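Local coordinates for protein glycerophosphoryl diester phosphodiesterase (Parabacteroides distasonis, PDB 3MZ2) that probably hydrolyses glycerophosphodiesters, releasing an alcohol and glycerol phosphate, at residues Phe64-Arg69 / Ile76-Asp81; Ile134-Lys139 / Met161-Asp166. All coordinates share one frame; numbering follows the deposited sequence.

Interactions 1 and 2 are neighbours in the sheet of one TIM-type barrel, with centres about 11 Å apart. They meet along strands 63-70 and 135-137, which run parallel. Backbone pairing supplies the evidence: F64 O lies 2.8 Å from I136 N and I66 N 2.9 Å from I136 O, both probable hydrogen bonds. Beside these bonds E65 OE2 packs 3.3 Å from D138 CB. Interaction 2 adds the next parallel strand, whereas interaction 1 adds an antiparallel hairpin arm. Both reach a sulfate, probably from the crystallisation liquor: H80 of 76-81 binds the ion, and D138 OD2 of 134-139 stands 4.3 Å from sulfate O4. Its position is consistent with a phosphate-binding site.

Interaction 1 of 2, residues Phe64-Arg69 / Ile76-Asp81. With SO4 (sulfate ion), chain C.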
loop_
_atom_site.group_PDB
_atom_site.type_symbol
_atom_site.label_atom_id
_atom_site.label_comp_id
_atom_site.label_asym_id
_atom_site.label_seq_id
_atom_site.Cartn_x
_atom_site.Cartn_y
_atom_site.Cartn_z
ATOM N N PHE A 64 -13.687 3.769 14.483
ATOM C CA PHE A 64 -13.229 2.499 13.898
ATOM C C PHE A 64 -12.435 2.738 12.617
ATOM O O PHE A 64 -12.943 3.289 11.663
ATOM C CB PHE A 64 -14.432 1.568 13.635
ATOM C CG PHE A 64 -15.193 1.216 14.898
ATOM C CD1 PHE A 64 -14.623 0.371 15.803
ATOM C CD2 PHE A 64 -16.377 1.798 15.210
ATOM C CE1 PHE A 64 -15.284 0.031 16.983
ATOM C CE2 PHE A 64 -17.038 1.489 16.405
ATOM C CZ PHE A 64 -16.457 0.622 17.317
ATOM N N GLU A 65 -11.222 2.216 12.609
ATOM C CA GLU A 65 -10.348 2.246 11.449
ATOM C C GLU A 65 -10.592 0.925 10.722
ATOM O O GLU A 65 -10.555 -0.131 11.335
ATOM C CB GLU A 65 -8.912 2.338 11.945
ATOM C CG GLU A 65 -7.933 2.440 10.804
ATOM C CD GLU A 65 -7.330 1.137 10.360
ATOM O OE1 GLU A 65 -7.570 0.073 10.960
ATOM O OE2 GLU A 65 -6.572 1.208 9.365
ATOM N N ILE A 66 -10.926 0.975 9.434
ATOM C CA ILE A 66 -11.368 -0.198 8.706
ATOM C C ILE A 66 -10.639 -0.305 7.365
ATOM O O ILE A 66 -10.003 0.664 6.886
ATOM C CB ILE A 66 -12.927 -0.175 8.550
ATOM C CG1 ILE A 66 -13.391 1.057 7.776
ATOM C CG2 ILE A 66 -13.573 -0.199 9.953
ATOM C CD1 ILE A 66 -14.919 1.178 7.520
ATOM N N ASP A 67 -10.763 -1.482 6.748
ATOM C CA ASP A 67 -9.998 -1.872 5.566
ATOM C C ASP A 67 -10.889 -2.151 4.337
ATOM O O ASP A 67 -11.265 -3.301 4.088
ATOM C CB ASP A 67 -9.166 -3.145 5.882
ATOM C CG ASP A 67 -8.205 -2.934 7.038
ATOM O OD1 ASP A 67 -7.299 -2.092 6.857
ATOM O OD2 ASP A 67 -8.352 -3.596 8.079
ATOM N N PRO A 68 -11.225 -1.105 3.555
ATOM C CA PRO A 68 -12.025 -1.285 2.342
ATOM C C PRO A 68 -11.205 -1.901 1.216
ATOM O O PRO A 68 -10.055 -1.524 0.989
ATOM C CB PRO A 68 -12.484 0.136 1.966
ATOM C CG PRO A 68 -11.890 1.057 2.937
ATOM C CD PRO A 68 -10.896 0.306 3.787
ATOM N N ARG A 69 -11.783 -2.897 0.560
ATOM C CA ARG A 69 -11.165 -3.508 -0.595
ATOM C C ARG A 69 -12.239 -4.111 -1.510
ATOM O O ARG A 69 -13.407 -4.230 -1.159
ATOM C CB ARG A 69 -10.128 -4.584 -0.213
ATOM C CG ARG A 69 -10.691 -5.780 0.466
ATOM C CD ARG A 69 -9.718 -6.973 0.512
ATOM N NE ARG A 69 -8.393 -6.687 1.115
ATOM C CZ ARG A 69 -7.263 -6.597 0.429
ATOM N NH1 ARG A 69 -7.258 -6.681 -0.892
ATOM N NH2 ARG A 69 -6.138 -6.352 1.084
ATOM N N ILE A 76 -17.164 -2.786 -2.713
ATOM C CA ILE A 76 -16.243 -2.527 -1.614
ATOM C C ILE A 76 -16.710 -3.236 -0.328
ATOM O O ILE A 76 -17.809 -2.961 0.204
ATOM C CB ILE A 76 -16.064 -1.013 -1.327
ATOM C CG1 ILE A 76 -15.667 -0.252 -2.581
ATOM C CG2 ILE A 76 -15.026 -0.790 -0.196
ATOM C CD1 ILE A 76 -15.862 1.219 -2.412
ATOM N N VAL A 77 -15.849 -4.145 0.159
ATOM C CA VAL A 77 -16.069 -4.859 1.415
ATOM C C VAL A 77 -14.968 -4.505 2.422
ATOM O O VAL A 77 -13.991 -3.887 2.062
ATOM C CB VAL A 77 -16.133 -6.393 1.180
ATOM C CG1 VAL A 77 -17.285 -6.773 0.278
ATOM C CG2 VAL A 77 -14.816 -6.936 0.586
ATOM N N LEU A 78 -15.159 -4.866 3.700
ATOM C CA LEU A 78 -14.160 -4.613 4.732
ATOM C C LEU A 78 -13.449 -5.929 4.992
ATOM O O LEU A 78 -14.094 -6.871 5.436
ATOM C CB LEU A 78 -14.828 -4.166 6.026
ATOM C CG LEU A 78 -15.734 -2.949 5.880
ATOM C CD1 LEU A 78 -16.248 -2.465 7.224
ATOM C CD2 LEU A 78 -15.079 -1.828 5.135
ATOM N N PHE A 79 -12.148 -5.964 4.744
ATOM C CA PHE A 79 -11.351 -7.154 4.917
ATOM C C PHE A 79 -9.874 -6.752 4.762
ATOM O O PHE A 79 -9.496 -6.196 3.724
ATOM C CB PHE A 79 -11.715 -8.218 3.851
ATOM C CG PHE A 79 -11.253 -9.588 4.213
ATOM C CD1 PHE A 79 -12.037 -10.393 5.034
ATOM C CD2 PHE A 79 -10.026 -10.061 3.781
ATOM C CE1 PHE A 79 -11.610 -11.632 5.405
ATOM C CE2 PHE A 79 -9.598 -11.305 4.172
ATOM C CZ PHE A 79 -10.400 -12.089 4.966
ATOM N N HIS A 80 -9.044 -7.050 5.754
ATOM C CA HIS A 80 -7.674 -6.528 5.738
ATOM C C HIS A 80 -6.721 -7.205 4.742
ATOM O O HIS A 80 -6.077 -6.537 3.951
ATOM C CB HIS A 80 -7.056 -6.567 7.137
ATOM C CG HIS A 80 -5.638 -6.078 7.163
ATOM N ND1 HIS A 80 -4.569 -6.923 6.921
ATOM C CD2 HIS A 80 -5.119 -4.834 7.269
ATOM C CE1 HIS A 80 -3.449 -6.216 6.953
ATOM N NE2 HIS A 80 -3.752 -4.954 7.185
ATOM N N ASP A 81 -6.622 -8.519 4.837
ATOM C CA ASP A 81 -5.556 -9.284 4.155
ATOM C C ASP A 81 -5.809 -9.498 2.675
ATOM O O ASP A 81 -6.955 -9.458 2.202
ATOM C CB ASP A 81 -5.370 -10.667 4.775
ATOM C CG ASP A 81 -4.876 -10.636 6.198
ATOM O OD1 ASP A 81 -4.415 -9.577 6.701
ATOM O OD2 ASP A 81 -4.967 -11.697 6.849
HETATM S S SO4 C . -2.553 -2.338 9.603
HETATM O O1 SO4 C . -3.979 -2.665 9.559
HETATM O O2 SO4 C . -2.417 -1.018 10.223
HETATM O O3 SO4 C . -1.777 -3.312 10.392
HETATM O O4 SO4 C . -2.032 -2.442 8.217
#
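R69 and D67 grip the arm 76-81 in an antiparallel beta hairpin attached to the TIM-type barrel. R69 pairs with V77 through two backbone bonds, N to O and O to N, each 2.8 Å. Ahead of it the loop residue D67 accepts F79 N at its O (2.9 Å). The R69 side chain follows the arm further: CG sits between the backbone N and the carbonyl carbon (chi1 65°), and chi3 bends the chain. NE reaches F79 O at 2.9 Å and NH2 reaches H80 O at 2.9 Å. Both oxygens lie near the guanidinium plane; D81 O lies over one face, offset toward the rim, 3.3 Å from NE at a poor angle. D82 also pairs with NH2. An alanine here would probably leave the F79 and H80 carbonyls without these donors and let the loop 79-81 move. L78 turns the other way, its CD2 meeting I66 CD1 where F53 of helix 50-59 and L122 of helix 122-129 touch both. The D67 carboxylate, bound to N48 and K140, brings OD2 3.4 Å from H80 CB, its plane 78° from the ring. D81 OD1 holds that ring at ND1, and ring NE2 meets sulfate O4 at 3.2 Å.

Interaction 2 of 2, residues Ile134-Lys139 / Met161-Asp166; sequences ILILDK and MITVHD
The H165 ring and D138 approach without a direct bond, D138 OD1 lying obliquely to the ring, 4.3 Å from H165 NE2. Water 2 sits at the ring edge, in its plane, and joins the two: it donates to D138 OD1 at 2.6 Å and lies 2.9 Å from H165 NE2. The ring also makes an edge-to-face contact with F185 of strand 182-185. The other carboxylate oxygen of D138, OD2, pairs with K140 and comes close to E65 OE2.

Toward the N-terminal ends of the segments the contact is a parallel strand pair from a beta-alpha-beta unit, with helix 144-153 as the crossover; the strand directions differ by 35°. Three backbone bonds fix the register. M161 N meets L135 O at 2.7 Å, L137 N meets M161 O at 2.9 Å, and T163 N meets L137 O at 3.0 Å.

On the face of I136 and M161, the selenomethionine carries the packing. Its SE touches I134 CG2, the branch anti to the backbone N, at 3.5 Å, and the side chain runs alongside that of I136, SE to CG1 4.2 Å. T163 crosses I136 at about a right angle, OG1 against CG2. L137 and I162 turn to the other face, where both touch I151 of helix 144-153.

The chemistry thus changes along the pair, from apolar contacts around M161 to a hydrated carboxylate, where water 2 links D138 to H165; the crowding of the D138 and E65 carboxylates is probably eased by K140.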
loop_
_atom_site.group_PDB
_atom_site.type_symbol
_atom_site.label_atom_id
_atom_site.label_comp_id
_atom_site.label_asym_id
_atom_site.label_seq_id
_atom_site.Cartn_x
_atom_site.Cartn_y
_atom_site.Cartn_z
ATOM N N ILE A 134 -17.532 7.311 14.019
ATOM C CA ILE A 134 -16.839 7.807 12.853
ATOM C C ILE A 134 -16.014 6.649 12.357
ATOM O O ILE A 134 -15.359 5.976 13.151
ATOM C CB ILE A 134 -15.863 8.945 13.227
ATOM C CG1 ILE A 134 -16.551 10.055 13.976
ATOM C CG2 ILE A 134 -15.099 9.498 11.973
ATOM C CD1 ILE A 134 -15.642 10.897 14.766
ATOM N N LEU A 135 -16.034 6.384 11.062
ATOM C CA LEU A 135 -15.191 5.392 10.463
ATOM C C LEU A 135 -13.972 6.070 9.850
ATOM O O LEU A 135 -14.040 7.230 9.369
ATOM C CB LEU A 135 -15.990 4.676 9.347
ATOM C CG LEU A 135 -17.323 4.022 9.738
ATOM C CD1 LEU A 135 -17.998 3.424 8.499
ATOM C CD2 LEU A 135 -17.118 3.018 10.841
ATOM N N ILE A 136 -12.859 5.362 9.825
ATOM C CA ILE A 136 -11.609 5.880 9.310
ATOM C C ILE A 136 -11.081 4.880 8.282
ATOM O O ILE A 136 -10.795 3.722 8.619
ATOM C CB ILE A 136 -10.576 6.121 10.426
ATOM C CG1 ILE A 136 -11.199 7.006 11.514
ATOM C CG2 ILE A 136 -9.287 6.775 9.776
ATOM C CD1 ILE A 136 -10.288 7.236 12.802
ATOM N N LEU A 137 -11.045 5.292 7.024
ATOM C CA LEU A 137 -10.748 4.392 5.917
ATOM C C LEU A 137 -9.246 4.293 5.648
ATOM O O LEU A 137 -8.584 5.268 5.228
ATOM C CB LEU A 137 -11.437 4.819 4.615
ATOM C CG LEU A 137 -12.963 5.036 4.699
ATOM C CD1 LEU A 137 -13.547 5.297 3.279
ATOM C CD2 LEU A 137 -13.704 3.899 5.400
ATOM N N ASP A 138 -8.720 3.085 5.791
ATOM C CA ASP A 138 -7.356 2.821 5.344
ATOM C C ASP A 138 -7.424 2.575 3.816
ATOM O O ASP A 138 -8.499 2.615 3.209
ATOM C CB ASP A 138 -6.787 1.631 6.125
ATOM C CG ASP A 138 -5.262 1.543 6.062
ATOM O OD1 ASP A 138 -4.607 2.482 5.565
ATOM O OD2 ASP A 138 -4.737 0.513 6.538
ATOM N N LYS A 139 -6.290 2.414 3.173
ATOM C CA LYS A 139 -6.189 2.244 1.735
ATOM C C LYS A 139 -5.704 0.832 1.468
ATOM O O LYS A 139 -4.624 0.483 1.983
ATOM C CB LYS A 139 -5.152 3.270 1.207
ATOM C CG LYS A 139 -4.576 3.023 -0.210
ATOM C CD LYS A 139 -3.733 4.219 -0.668
ATOM C CE LYS A 139 -3.535 4.278 -2.180
ATOM N NZ LYS A 139 -3.251 5.683 -2.619
HETATM N N MSE A 161 -13.837 9.388 7.700
HETATM C CA MSE A 161 -12.554 10.088 7.540
HETATM C C MSE A 161 -11.660 9.282 6.623
HETATM O O MSE A 161 -11.876 8.063 6.463
HETATM C CB MSE A 161 -11.827 10.271 8.888
HETATM C CG MSE A 161 -12.555 11.200 9.787
HETATM SE SE MSE A 161 -11.948 11.097 11.643
HETATM C CE MSE A 161 -10.059 11.598 11.449
ATOM N N ILE A 162 -10.641 9.935 6.086
ATOM C CA ILE A 162 -9.717 9.281 5.130
ATOM C C ILE A 162 -8.305 9.281 5.710
ATOM O O ILE A 162 -7.823 10.309 6.133
ATOM C CB ILE A 162 -9.719 10.021 3.778
ATOM C CG1 ILE A 162 -11.154 10.100 3.218
ATOM C CG2 ILE A 162 -8.775 9.301 2.761
ATOM C CD1 ILE A 162 -11.348 11.197 2.119
ATOM N N THR A 163 -7.660 8.116 5.721
ATOM C CA THR A 163 -6.280 8.010 6.154
ATOM C C THR A 163 -5.409 8.406 4.986
ATOM O O THR A 163 -5.588 7.907 3.874
ATOM C CB THR A 163 -5.914 6.578 6.599
ATOM O OG1 THR A 163 -6.762 6.207 7.672
ATOM C CG2 THR A 163 -4.425 6.553 7.088
ATOM N N VAL A 164 -4.462 9.309 5.263
ATOM C CA VAL A 164 -3.509 9.796 4.253
ATOM C C VAL A 164 -2.115 9.699 4.827
ATOM O O VAL A 164 -1.915 9.935 6.052
ATOM C CB VAL A 164 -3.812 11.261 3.828
ATOM C CG1 VAL A 164 -5.163 11.320 3.039
ATOM C CG2 VAL A 164 -3.802 12.238 5.005
ATOM N N HIS A 165 -1.185 9.288 3.967
ATOM C CA HIS A 165 0.175 9.039 4.407
ATOM C C HIS A 165 1.112 10.247 4.239
ATOM O O HIS A 165 2.200 10.269 4.797
ATOM C CB HIS A 165 0.751 7.813 3.713
ATOM C CG HIS A 165 0.041 6.544 4.039
ATOM N ND1 HIS A 165 -0.111 5.524 3.121
ATOM C CD2 HIS A 165 -0.608 6.145 5.158
ATOM C CE1 HIS A 165 -0.787 4.534 3.685
ATOM N NE2 HIS A 165 -1.093 4.884 4.922
ATOM N N ASP A 166 0.709 11.234 3.468
ATOM C CA ASP A 166 1.548 12.413 3.238
ATOM C C ASP A 166 0.693 13.560 2.738
ATOM O O ASP A 166 -0.526 13.411 2.502
ATOM C CB ASP A 166 2.729 12.112 2.273
ATOM C CG ASP A 166 2.298 11.964 0.819
ATOM O OD1 ASP A 166 1.091 11.802 0.562
ATOM O OD2 ASP A 166 3.183 12.000 -0.067
HETATM O O HOH W 1 -7.208 5.981 2.752
HETATM O O HOH W 2 -2.376 2.992 6.703
HETATM O O HOH W 3 -4.212 5.188 3.743
#